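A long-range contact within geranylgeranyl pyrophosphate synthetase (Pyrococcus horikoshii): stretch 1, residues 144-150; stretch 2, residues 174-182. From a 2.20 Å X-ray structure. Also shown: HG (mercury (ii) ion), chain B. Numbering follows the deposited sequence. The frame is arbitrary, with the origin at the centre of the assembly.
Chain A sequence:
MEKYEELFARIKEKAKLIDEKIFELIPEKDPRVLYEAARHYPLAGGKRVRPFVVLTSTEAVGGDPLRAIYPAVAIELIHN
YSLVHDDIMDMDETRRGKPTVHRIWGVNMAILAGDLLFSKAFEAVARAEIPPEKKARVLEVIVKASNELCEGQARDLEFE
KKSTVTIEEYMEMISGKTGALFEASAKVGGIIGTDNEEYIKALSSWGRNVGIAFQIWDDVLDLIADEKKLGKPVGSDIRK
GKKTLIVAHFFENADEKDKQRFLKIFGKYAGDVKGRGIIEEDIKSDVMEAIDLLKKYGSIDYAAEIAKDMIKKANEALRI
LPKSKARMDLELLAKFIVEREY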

# COMPACT_ATOMS: atom_id res chain seq x y z
N LYS A 144 9.20 -9.15 -3.27
CA LYS A 144 10.51 -8.77 -2.75
C LYS A 144 10.97 -7.42 -3.28
O LYS A 144 11.66 -6.69 -2.59
N ALA A 145 10.60 -7.08 -4.51
CA ALA A 145 11.00 -5.79 -5.07
C ALA A 145 10.18 -4.72 -4.37
O ALA A 145 10.66 -3.62 -4.11
N SER A 146 8.93 -5.05 -4.06
CA SER A 146 8.05 -4.13 -3.35
C SER A 146 8.70 -3.77 -2.00
O SER A 146 8.83 -2.60 -1.67
N ASN A 147 9.10 -4.78 -1.25
CA ASN A 147 9.73 -4.56 0.05
C ASN A 147 11.01 -3.70 -0.09
O ASN A 147 11.22 -2.77 0.68
N GLU A 148 11.85 -4.02 -1.07
CA GLU A 148 13.08 -3.25 -1.29
C GLU A 148 12.79 -1.78 -1.57
O GLU A 148 13.52 -0.89 -1.14
N LEU A 149 11.73 -1.56 -2.35
CA LEU A 149 11.29 -0.24 -2.73
C LEU A 149 10.94 0.58 -1.48
O LEU A 149 11.38 1.72 -1.36
N CYS A 150 10.18 0.00 -0.55
CA CYS A 150 9.84 0.71 0.70
C CYS A 150 11.11 0.94 1.52
O CYS A 150 11.28 1.98 2.15
N ILE A 174 19.56 3.88 -3.54
CA ILE A 174 19.03 3.91 -4.90
C ILE A 174 18.78 2.51 -5.44
O ILE A 174 17.90 2.26 -6.26
N SER A 175 19.63 1.56 -4.99
CA SER A 175 19.48 0.19 -5.45
C SER A 175 18.07 -0.35 -5.21
O SER A 175 17.53 -1.12 -5.98
N GLY A 176 17.49 0.07 -4.07
CA GLY A 176 16.17 -0.47 -3.75
C GLY A 176 15.06 0.46 -4.24
O GLY A 176 13.97 0.03 -4.60
N LYS A 177 15.35 1.78 -4.21
CA LYS A 177 14.34 2.73 -4.69
C LYS A 177 13.94 2.43 -6.13
O LYS A 177 12.79 2.17 -6.45
N THR A 178 14.94 2.51 -7.04
CA THR A 178 14.64 2.38 -8.46
C THR A 178 15.13 1.05 -9.06
O THR A 178 14.50 0.44 -9.91
N GLY A 179 16.33 0.63 -8.60
CA GLY A 179 16.95 -0.57 -9.18
C GLY A 179 16.06 -1.81 -9.04
O GLY A 179 15.91 -2.60 -9.97
N ALA A 180 15.52 -2.00 -7.83
CA ALA A 180 14.77 -3.23 -7.55
C ALA A 180 13.64 -3.48 -8.56
O ALA A 180 13.49 -4.56 -9.12
N LEU A 181 12.80 -2.44 -8.74
CA LEU A 181 11.64 -2.61 -9.62
C LEU A 181 12.05 -2.82 -11.08
O LEU A 181 11.38 -3.49 -11.85
N PHE A 182 13.18 -2.22 -11.45
CA PHE A 182 13.64 -2.36 -12.81
C PHE A 182 14.11 -3.79 -12.99
O PHE A 182 13.78 -4.44 -13.97

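Two helices of one chain pack nearly antiparallel, at 156° between their N-to-C directions. Their axes approach to 7.2 Å. Ala145, Gly176 and Ala180 are small residues at this close approach.

Ala145 and Ala180 both point toward the partner helix, and Ala145 CB meets Ala180 CB at 4.3 Å. Ala145 CB also lies 3.9 Å from Ala180 O.

At Gly176 the backbones come close: Gly176 CA is 4.8 Å from Glu148 CA. Leu149 CA and Lys177 CA are closer still, at 4.7 Å. A CB on Gly176 would point toward stretch 1 and lie 2.8 Å from Glu148 O, a clash. Gly176 O takes a CA-H...O contact from Leu149 CA at 3.3 Å.

Glu148 starts toward stretch 2. Chi1 is m (-80°) and chi2 is t (-179°), so the chain is extended as far as CD; chi3 is 67°. Glu148 OE1 reaches 3.4 Å from Ala180 CB and 4.2 Å from Ser175 O. Neither is a hydrogen bond, and no hydrogen bond crosses between the stretches.

Leu149 leaves its helix sideways, but its t, p rotamer (177°, 56°) brings the end of the side chain nearer. Leu149 CD1 comes to 3.0 Å from Lys177 O, a tight contact. Leu149 has the largest area covered by the other stretch.

Leu181 also points sideways with a t, p rotamer, and Leu181 CD1 lies 4.6 Å from Ala145 CB.

Lys177 points away, with all four chi angles t, and its NZ is hydrogen-bonded elsewhere in the structure. Thr178 also points away. Its p rotamer (53°) lets Thr178 OG1 donate to Ile174 O at 3.2 Å, within its own helix, which has a wider pi-type turn at 175-179.

Cys150 points away too, with chi1 m (-66°). Cys150 SG binds the mercury ion HG at 2.7 Å, outside the interface.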

# COMPACT_ATOMS: atom_id res chain seq x y z
CB LYS A 144 11.56 -9.82 -3.08
CG LYS A 144 13.00 -9.30 -3.00
CD LYS A 144 13.56 -9.27 -1.57
CE LYS A 144 13.10 -8.05 -0.75
NZ LYS A 144 12.57 -8.47 0.58
CB ALA A 145 10.76 -5.76 -6.57
CB SER A 146 6.69 -4.77 -3.11
OG SER A 146 5.88 -3.95 -2.29
CB ASN A 147 10.07 -5.89 0.73
CG ASN A 147 8.83 -6.71 1.10
OD1 ASN A 147 7.81 -6.18 1.55
ND2 ASN A 147 8.93 -8.03 0.93
CB GLU A 148 13.87 -3.79 -2.48
CG GLU A 148 14.69 -5.02 -2.22
CD GLU A 148 15.43 -5.40 -3.49
OE1 GLU A 148 16.32 -4.62 -3.90
OE2 GLU A 148 15.12 -6.46 -4.08
CB LEU A 149 10.08 -0.38 -3.66
CG LEU A 149 9.32 0.83 -4.19
CD1 LEU A 149 10.26 1.78 -4.92
CD2 LEU A 149 8.24 0.33 -5.14
CB CYS A 150 8.85 -0.11 1.55
SG CYS A 150 7.18 -0.39 0.89
CB ILE A 174 20.04 4.64 -5.79
CG1 ILE A 174 19.38 5.07 -7.10
CG2 ILE A 174 21.20 3.69 -6.14
CD1 ILE A 174 18.32 6.15 -6.88
CB SER A 175 20.50 -0.67 -4.70
OG SER A 175 20.32 -2.04 -5.06
CB LYS A 177 14.90 4.15 -4.57
CG LYS A 177 13.78 5.21 -4.63
CD LYS A 177 14.21 6.55 -4.04
CE LYS A 177 13.40 7.73 -4.61
NZ LYS A 177 13.34 8.80 -3.62
CB THR A 178 15.29 3.55 -9.19
OG1 THR A 178 16.68 3.60 -8.85
CG2 THR A 178 14.63 4.87 -8.78
CB ALA A 180 14.20 -3.14 -6.14
CB LEU A 181 10.77 -1.36 -9.50
CG LEU A 181 9.34 -1.60 -10.01
CD1 LEU A 181 8.64 -2.73 -9.26
CD2 LEU A 181 8.45 -0.37 -9.85
CB PHE A 182 14.77 -1.38 -13.12
CG PHE A 182 14.51 -0.53 -14.32
CD1 PHE A 182 13.83 0.67 -14.21
CD2 PHE A 182 14.92 -0.95 -15.58
CE1 PHE A 182 13.56 1.45 -15.33
CE2 PHE A 182 14.65 -0.18 -16.72
CZ PHE A 182 13.97 1.02 -16.59
HG HG B . 6.93 1.88 -0.57